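Local coordinates for protein ribulose bisphosphate carboxylase small chain (Galdieria sulphuraria, PDB 4F0H) that serves as the small subunit of the carbon-fixing enzyme RuBisCO, probably stabilising the assembly of catalytic large subunits rather than carrying out catalysis itself, at residues 24-28 with 29-33; 58-61 with 62-65; 131-134 with 135-138. One frame throughout, in Å; residues are numbered along the deposited sequence.

Contact 1: residues 24-28 with 29-33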
loop_
_atom_site.group_PDB
_atom_site.type_symbol
_atom_site.label_atom_id
_atom_site.label_comp_id
_atom_site.label_asym_id
_atom_site.label_seq_id
_atom_site.Cartn_x
_atom_site.Cartn_y
_atom_site.Cartn_z
ATOM N N ASP B 24 -48.011 -22.468 -26.991
ATOM C CA ASP B 24 -47.620 -23.191 -28.205
ATOM C C ASP B 24 -46.132 -22.944 -28.583
ATOM O O ASP B 24 -45.368 -23.861 -28.866
ATOM C CB ASP B 24 -48.542 -22.779 -29.349
ATOM C CG ASP B 24 -49.930 -23.454 -29.268
ATOM O OD1 ASP B 24 -50.920 -22.879 -29.753
ATOM O OD2 ASP B 24 -50.044 -24.575 -28.714
ATOM N N TYR B 25 -45.704 -21.688 -28.566
ATOM C CA TYR B 25 -44.351 -21.410 -28.964
ATOM C C TYR B 25 -43.380 -22.104 -27.962
ATOM O O TYR B 25 -42.426 -22.817 -28.339
ATOM C CB TYR B 25 -44.151 -19.866 -29.031
ATOM C CG TYR B 25 -42.689 -19.444 -28.987
ATOM C CD1 TYR B 25 -41.897 -19.426 -30.136
ATOM C CD2 TYR B 25 -42.112 -19.040 -27.753
ATOM C CE1 TYR B 25 -40.527 -19.055 -30.065
ATOM C CE2 TYR B 25 -40.763 -18.668 -27.658
ATOM C CZ TYR B 25 -39.976 -18.689 -28.813
ATOM O OH TYR B 25 -38.647 -18.313 -28.660
ATOM N N MET B 26 -43.626 -21.874 -26.676
ATOM C CA MET B 26 -42.807 -22.499 -25.634
ATOM C C MET B 26 -42.682 -24.010 -25.819
ATOM O O MET B 26 -41.608 -24.590 -25.646
ATOM C CB MET B 26 -43.345 -22.153 -24.232
ATOM C CG MET B 26 -43.483 -20.627 -24.114
ATOM S SD MET B 26 -44.107 -20.126 -22.516
ATOM C CE MET B 26 -42.842 -20.757 -21.487
ATOM N N ILE B 27 -43.799 -24.633 -26.169
ATOM C CA ILE B 27 -43.861 -26.071 -26.325
ATOM C C ILE B 27 -43.036 -26.467 -27.520
ATOM O O ILE B 27 -42.307 -27.443 -27.476
ATOM C CB ILE B 27 -45.297 -26.554 -26.481
ATOM C CG1 ILE B 27 -46.116 -26.373 -25.180
ATOM C CG2 ILE B 27 -45.366 -28.050 -26.879
ATOM C CD1 ILE B 27 -47.543 -26.872 -25.363
ATOM N N SER B 28 -43.137 -25.696 -28.595
ATOM C CA SER B 28 -42.422 -26.035 -29.796
ATOM C C SER B 28 -40.937 -25.878 -29.512
ATOM O O SER B 28 -40.148 -26.546 -30.123
ATOM C CB SER B 28 -42.868 -25.124 -30.921
ATOM O OG SER B 28 -42.187 -23.877 -30.735
ATOM N N LYS B 29 -40.574 -25.057 -28.521
ATOM C CA LYS B 29 -39.174 -24.831 -28.144
ATOM C C LYS B 29 -38.707 -25.806 -27.083
ATOM O O LYS B 29 -37.586 -25.735 -26.580
ATOM C CB LYS B 29 -39.042 -23.442 -27.528
ATOM C CG LYS B 29 -38.566 -22.373 -28.485
ATOM C CD LYS B 29 -39.021 -22.693 -29.866
ATOM C CE LYS B 29 -38.131 -21.951 -30.891
ATOM N NZ LYS B 29 -36.813 -21.522 -30.254
ATOM N N LYS B 30 -39.607 -26.647 -26.648
ATOM C CA LYS B 30 -39.272 -27.670 -25.709
ATOM C C LYS B 30 -38.939 -27.086 -24.334
ATOM O O LYS B 30 -38.113 -27.657 -23.630
ATOM C CB LYS B 30 -38.083 -28.456 -26.276
ATOM C CG LYS B 30 -38.459 -29.098 -27.636
ATOM C CD LYS B 30 -37.298 -29.176 -28.651
ATOM C CE LYS B 30 -36.193 -30.134 -28.131
ATOM N NZ LYS B 30 -35.402 -30.843 -29.189
ATOM N N LEU B 31 -39.566 -25.972 -23.956
ATOM C CA LEU B 31 -39.269 -25.351 -22.659
ATOM C C LEU B 31 -39.982 -26.002 -21.445
ATOM O O LEU B 31 -41.100 -26.493 -21.584
ATOM C CB LEU B 31 -39.695 -23.895 -22.726
ATOM C CG LEU B 31 -39.144 -23.098 -23.884
ATOM C CD1 LEU B 31 -39.520 -21.604 -23.642
ATOM C CD2 LEU B 31 -37.584 -23.240 -24.012
ATOM N N ALA B 32 -39.369 -26.022 -20.251
ATOM C CA ALA B 32 -40.133 -26.205 -19.010
ATOM C C ALA B 32 -40.947 -24.914 -18.746
ATOM O O ALA B 32 -40.492 -23.797 -19.051
ATOM C CB ALA B 32 -39.150 -26.460 -17.837
ATOM N N ILE B 33 -42.179 -25.017 -18.247
ATOM C CA ILE B 33 -43.004 -23.822 -18.108
ATOM C C ILE B 33 -43.363 -23.590 -16.654
ATOM O O ILE B 33 -43.932 -24.493 -16.027
ATOM C CB ILE B 33 -44.276 -23.954 -18.993
ATOM C CG1 ILE B 33 -43.877 -24.072 -20.450
ATOM C CG2 ILE B 33 -45.330 -22.859 -18.673
ATOM C CD1 ILE B 33 -44.917 -24.630 -21.308
#

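Contact 2: residues 58-61 with 62-65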
loop_
_atom_site.group_PDB
_atom_site.type_symbol
_atom_site.label_atom_id
_atom_site.label_comp_id
_atom_site.label_asym_id
_atom_site.label_seq_id
_atom_site.Cartn_x
_atom_site.Cartn_y
_atom_site.Cartn_z
ATOM N N VAL B 58 -44.823 -30.741 -21.598
ATOM C CA VAL B 58 -46.219 -30.368 -21.886
ATOM C C VAL B 58 -46.471 -30.548 -23.382
ATOM O O VAL B 58 -45.574 -30.317 -24.168
ATOM C CB VAL B 58 -46.437 -28.888 -21.482
ATOM C CG1 VAL B 58 -47.683 -28.310 -22.113
ATOM C CG2 VAL B 58 -46.472 -28.774 -19.945
ATOM N N THR B 59 -47.657 -30.983 -23.795
ATOM C CA THR B 59 -47.861 -31.228 -25.228
ATOM C C THR B 59 -49.115 -30.536 -25.700
ATOM O O THR B 59 -49.426 -30.570 -26.836
ATOM C CB THR B 59 -47.996 -32.749 -25.551
ATOM O OG1 THR B 59 -49.065 -33.297 -24.780
ATOM C CG2 THR B 59 -46.774 -33.493 -25.181
ATOM N N ASP B 60 -49.825 -29.897 -24.785
ATOM C CA ASP B 60 -51.069 -29.235 -25.085
ATOM C C ASP B 60 -51.168 -27.996 -24.177
ATOM O O ASP B 60 -50.960 -28.086 -22.966
ATOM C CB ASP B 60 -52.178 -30.239 -24.782
ATOM C CG ASP B 60 -53.552 -29.605 -24.659
ATOM O OD1 ASP B 60 -53.869 -28.621 -25.350
ATOM O OD2 ASP B 60 -54.341 -30.143 -23.866
ATOM N N PRO B 61 -51.540 -26.842 -24.729
ATOM C CA PRO B 61 -51.565 -25.677 -23.854
ATOM C C PRO B 61 -52.574 -25.718 -22.687
ATOM O O PRO B 61 -52.442 -24.911 -21.768
ATOM C CB PRO B 61 -51.889 -24.509 -24.820
ATOM C CG PRO B 61 -51.716 -25.052 -26.192
ATOM C CD PRO B 61 -52.018 -26.525 -26.079
ATOM N N ALA B 62 -53.548 -26.638 -22.726
ATOM C CA ALA B 62 -54.702 -26.678 -21.772
ATOM C C ALA B 62 -54.352 -26.704 -20.273
ATOM O O ALA B 62 -54.874 -25.896 -19.488
ATOM C CB ALA B 62 -55.608 -27.872 -22.097
ATOM N N PRO B 63 -53.503 -27.665 -19.866
ATOM C CA PRO B 63 -53.108 -27.797 -18.477
ATOM C C PRO B 63 -52.384 -26.530 -17.993
ATOM O O PRO B 63 -52.564 -26.098 -16.845
ATOM C CB PRO B 63 -52.155 -28.992 -18.492
ATOM C CG PRO B 63 -52.612 -29.810 -19.652
ATOM C CD PRO B 63 -53.013 -28.796 -20.689
ATOM N N VAL B 64 -51.614 -25.928 -18.875
ATOM C CA VAL B 64 -50.923 -24.716 -18.535
ATOM C C VAL B 64 -51.945 -23.572 -18.306
ATOM O O VAL B 64 -51.889 -22.901 -17.275
ATOM C CB VAL B 64 -49.970 -24.356 -19.649
ATOM C CG1 VAL B 64 -49.254 -23.021 -19.351
ATOM C CG2 VAL B 64 -48.995 -25.480 -19.846
ATOM N N LEU B 65 -52.868 -23.366 -19.254
ATOM C CA LEU B 65 -53.879 -22.341 -19.086
ATOM C C LEU B 65 -54.733 -22.570 -17.860
ATOM O O LEU B 65 -55.196 -21.620 -17.231
ATOM C CB LEU B 65 -54.765 -22.227 -20.321
ATOM C CG LEU B 65 -54.100 -21.552 -21.513
ATOM C CD1 LEU B 65 -54.892 -21.834 -22.786
ATOM C CD2 LEU B 65 -54.054 -20.082 -21.279
#

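Contact 3: residues 131-134 with 135-138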
loop_
_atom_site.group_PDB
_atom_site.type_symbol
_atom_site.label_atom_id
_atom_site.label_comp_id
_atom_site.label_asym_id
_atom_site.label_seq_id
_atom_site.Cartn_x
_atom_site.Cartn_y
_atom_site.Cartn_z
ATOM N N TYR B 131 -44.414 -0.932 1.692
ATOM C CA TYR B 131 -44.517 -0.379 3.004
ATOM C C TYR B 131 -45.667 -1.024 3.778
ATOM O O TYR B 131 -45.827 -0.732 4.968
ATOM C CB TYR B 131 -44.696 1.138 2.997
ATOM C CG TYR B 131 -43.484 1.895 2.523
ATOM C CD1 TYR B 131 -42.367 2.023 3.333
ATOM C CD2 TYR B 131 -43.475 2.508 1.279
ATOM C CE1 TYR B 131 -41.283 2.766 2.938
ATOM C CE2 TYR B 131 -42.389 3.238 0.869
ATOM C CZ TYR B 131 -41.297 3.344 1.691
ATOM O OH TYR B 131 -40.241 4.075 1.289
ATOM N N LYS B 132 -46.434 -1.922 3.145
ATOM C CA LYS B 132 -47.541 -2.667 3.843
ATOM C C LYS B 132 -47.177 -4.122 3.981
ATOM O O LYS B 132 -46.413 -4.593 3.164
ATOM C CB LYS B 132 -48.799 -2.631 3.027
ATOM C CG LYS B 132 -49.259 -1.221 2.666
ATOM C CD LYS B 132 -50.546 -1.368 1.899
ATOM C CE LYS B 132 -51.075 -0.059 1.358
ATOM N NZ LYS B 132 -51.775 -0.513 0.126
ATOM N N PRO B 133 -47.710 -4.853 5.004
ATOM C CA PRO B 133 -47.497 -6.318 5.058
ATOM C C PRO B 133 -48.063 -7.014 3.793
ATOM O O PRO B 133 -49.038 -6.543 3.196
ATOM C CB PRO B 133 -48.302 -6.731 6.297
ATOM C CG PRO B 133 -48.207 -5.452 7.163
ATOM C CD PRO B 133 -48.463 -4.385 6.177
ATOM N N GLU B 134 -47.451 -8.116 3.385
ATOM C CA GLU B 134 -47.924 -8.924 2.233
ATOM C C GLU B 134 -49.425 -9.094 2.132
ATOM O O GLU B 134 -50.012 -9.020 1.032
ATOM C CB GLU B 134 -47.270 -10.314 2.296
ATOM C CG GLU B 134 -46.236 -10.432 1.246
ATOM C CD GLU B 134 -45.377 -11.686 1.359
ATOM O OE1 GLU B 134 -45.912 -12.811 1.273
ATOM O OE2 GLU B 134 -44.148 -11.534 1.498
ATOM N N ASP B 135 -50.075 -9.380 3.257
ATOM C CA ASP B 135 -51.453 -9.787 3.172
ATOM C C ASP B 135 -52.294 -8.549 3.017
ATOM O O ASP B 135 -53.491 -8.660 2.831
ATOM C CB ASP B 135 -51.884 -10.561 4.431
ATOM C CG ASP B 135 -51.899 -9.659 5.659
ATOM O OD1 ASP B 135 -50.886 -8.968 5.928
ATOM O OD2 ASP B 135 -52.954 -9.590 6.321
ATOM N N GLN B 136 -51.686 -7.360 3.078
ATOM C CA GLN B 136 -52.442 -6.132 2.799
ATOM C C GLN B 136 -52.117 -5.367 1.533
ATOM O O GLN B 136 -52.596 -4.238 1.367
ATOM C CB GLN B 136 -52.312 -5.156 3.931
ATOM C CG GLN B 136 -53.157 -5.491 5.110
ATOM C CD GLN B 136 -52.515 -5.010 6.405
ATOM O OE1 GLN B 136 -52.185 -5.818 7.299
ATOM N NE2 GLN B 136 -52.278 -3.693 6.497
ATOM N N ARG B 137 -51.305 -5.900 0.635
ATOM C CA ARG B 137 -51.000 -5.069 -0.544
ATOM C C ARG B 137 -52.071 -5.163 -1.599
ATOM O O ARG B 137 -52.754 -6.197 -1.684
ATOM C CB ARG B 137 -49.620 -5.430 -1.131
ATOM C CG ARG B 137 -48.613 -5.471 -0.044
ATOM C CD ARG B 137 -47.282 -6.042 -0.508
ATOM N NE ARG B 137 -46.329 -6.000 0.591
ATOM C CZ ARG B 137 -45.199 -6.694 0.595
ATOM N NH1 ARG B 137 -44.923 -7.535 -0.419
ATOM N NH2 ARG B 137 -44.385 -6.613 1.658
ATOM N N TYR B 138 -52.152 -4.099 -2.405
ATOM C CA TYR B 138 -52.953 -4.025 -3.615
ATOM C C TYR B 138 -54.371 -4.401 -3.360
ATOM O O TYR B 138 -54.837 -3.828 -2.377
ATOM C CB TYR B 138 -52.400 -4.926 -4.711
ATOM C CG TYR B 138 -51.016 -4.587 -5.185
ATOM C CD1 TYR B 138 -50.784 -3.474 -6.027
ATOM C CD2 TYR B 138 -49.954 -5.388 -4.835
ATOM C CE1 TYR B 138 -49.546 -3.185 -6.479
ATOM C CE2 TYR B 138 -48.686 -5.107 -5.258
ATOM C CZ TYR B 138 -48.476 -3.994 -6.084
ATOM O OH TYR B 138 -47.228 -3.718 -6.526
ATOM O OXT TYR B 138 -55.002 -5.242 -4.094
HETATM O O HOH W 1 -53.764 -1.723 -0.960
HETATM O O HOH W 2 -42.955 -9.580 -0.073
#

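Contact 1: residues 24-28 with 29-33
M26 fills the apolar centre where the helix gives way to strand 32-38. Its terminal methyl CE comes to 3.6 Å from CG1 of I33, brought there by the last torsion (chi3 61°), which bends the otherwise extended chain so that CE meets I33. L31 crosses M26 at about a right angle and lays its CD1 methyl 3.9 Å from M26 CB, so the methionine meets both residues that turn inward after the helix. I96 of strand 93-101 packs on both M26 and L31, I95 on L31, and I33 also rests on V82.

The carbonyls of the last turn come next. L31 N reaches back to M26 O at 3.0 Å, almost straight at 175°, and K29 N adds a weak bond to the same oxygen. K30 N bonds I27 O at 2.9 Å, with the donor well above the carbonyl plane. K30 carries a positive phi of 69°, which turns the chain out of the helix.

At the polar edge Y25 O has two donors: K29 N, 2.9 Å away and nearly in line with the C=O bond, and S28 OG, whose hydroxyl gives a 2.6 Å bond in the carbonyl plane on a lone pair. The hydroxyl thus ties the last helical side chain to its own helix. K29 bends over Y25, CG above one ring face and CE beyond the ring's rim, 3.8 Å from Y25 CE1. Another protein chain places a basic side chain against Y25.

The nested bonds, L31 N to M26 O enclosing K30 N to I27 O, with M26 packed on L31, make a Schellman motif ending helix 16-28, one of two helices on the antiparallel sheet of the RuBisCO small-subunit fold.

Contact 2: residues 58-61 with 62-65
D60 and A62 meet where helix 61-74 starts. The carboxylate oxygen D60 OD1 accepts from A62 N in a bond that is long and weak at 3.3 Å but nearly straight (164°). The D60 side chain swings there because CG lies anti to the backbone N (chi1 164°), beside the carbonyl carbon that leads into the helix. The other oxygen, OD2, lies beside the A62 methyl. P61 and P63 have no N-H to give, so of positions 61 to 63 A62 alone brings a backbone donor, and the aspartate takes it up. The negative carboxylate also sits at the positive end of the helix, a position likely to be electrostatically favourable.

P61 O is satisfied by L65 N at 3.0 Å, the first i to i+4 bond of the helix, straight at 168°. L65 O in turn receives a weak bond from the side chain of N69. The ring of P63 closes over the loop carbonyl, its CD 3.1 Å from D60 O. With an alanine at D60 the A62 N-H is likely to lose its cap, and the helix start its nearby negative charge.

Away from the polar end, V58 CG1 packs obliquely on V64 CG2 at 3.9 Å. The loop thereby folds back on the first turn of an N-capped helix, with prolines at the first and third positions after the cap.

Contact 3: residues 131-134 with 135-138
R137 grips the backbone of K132 side-on: NE and NH2 both donate to K132 O, at 2.9 and 3.2 Å, and the oxygen lies in the guanidinium plane. From CG to NE the arginine is extended (chi2 171°), which carries the guanidinium back along the turn to this carbonyl. Two hydrogen bonds to one oxygen fix the rotation of the largely buried group.

Backbone bonds close the turn beneath it. Q136 N donates to P133 O at 2.8 Å, and R137 N adds a long, weak bond to E134 O.

Side-chain packing adds two contacts. CG of E134 lies over one face of the guanidinium, 3.6 Å from R137 NH1. The Q136 amide runs obliquely beside the P133 ring, with NE2 3.9 Å from P133 CD. In a second copy of this protein, P107 and H105 pack on P133 and D135.

Charged groups meet directly and through two waters. K132 forms a salt bridge with E129, which accepts from Y138 N as well; a water also accepts from K132 NZ at 2.6 Å and donates to Y138 O of the C-terminal carboxylate. E134 OE2 stays 4.5 Å from R137 NH1, well out of the guanidinium plane, and the other water joins the two, donating to the carboxylate and accepting from NH1.

The tail lies after the hairpin of strands 109-115 and 121-127, and Y131 OH bonds N110 on the first of them. Y138 reaches E106 through its hydroxyl and, through OXT, N77 between helix 61-74 and strand 79-86.

Followed from the N terminus, the three contacts come in series, none nested and none crossing. Contact 1 closes the turn from helix 16-28 into strand 32-38; contact 2 closes the loop that leads into helix 61-74. Their centres are 10 Å apart and they touch: D24 meets P61, I27 packs on V58, and I33 on V64. The end of one helix, the start of the other and the first long strand of the sheet are thus joined at one side of the fold. Contact 3 folds the C-terminal tail, its nearest atoms about 21 Å from either, beyond the chain's centre from contact 1 and near a second small subunit.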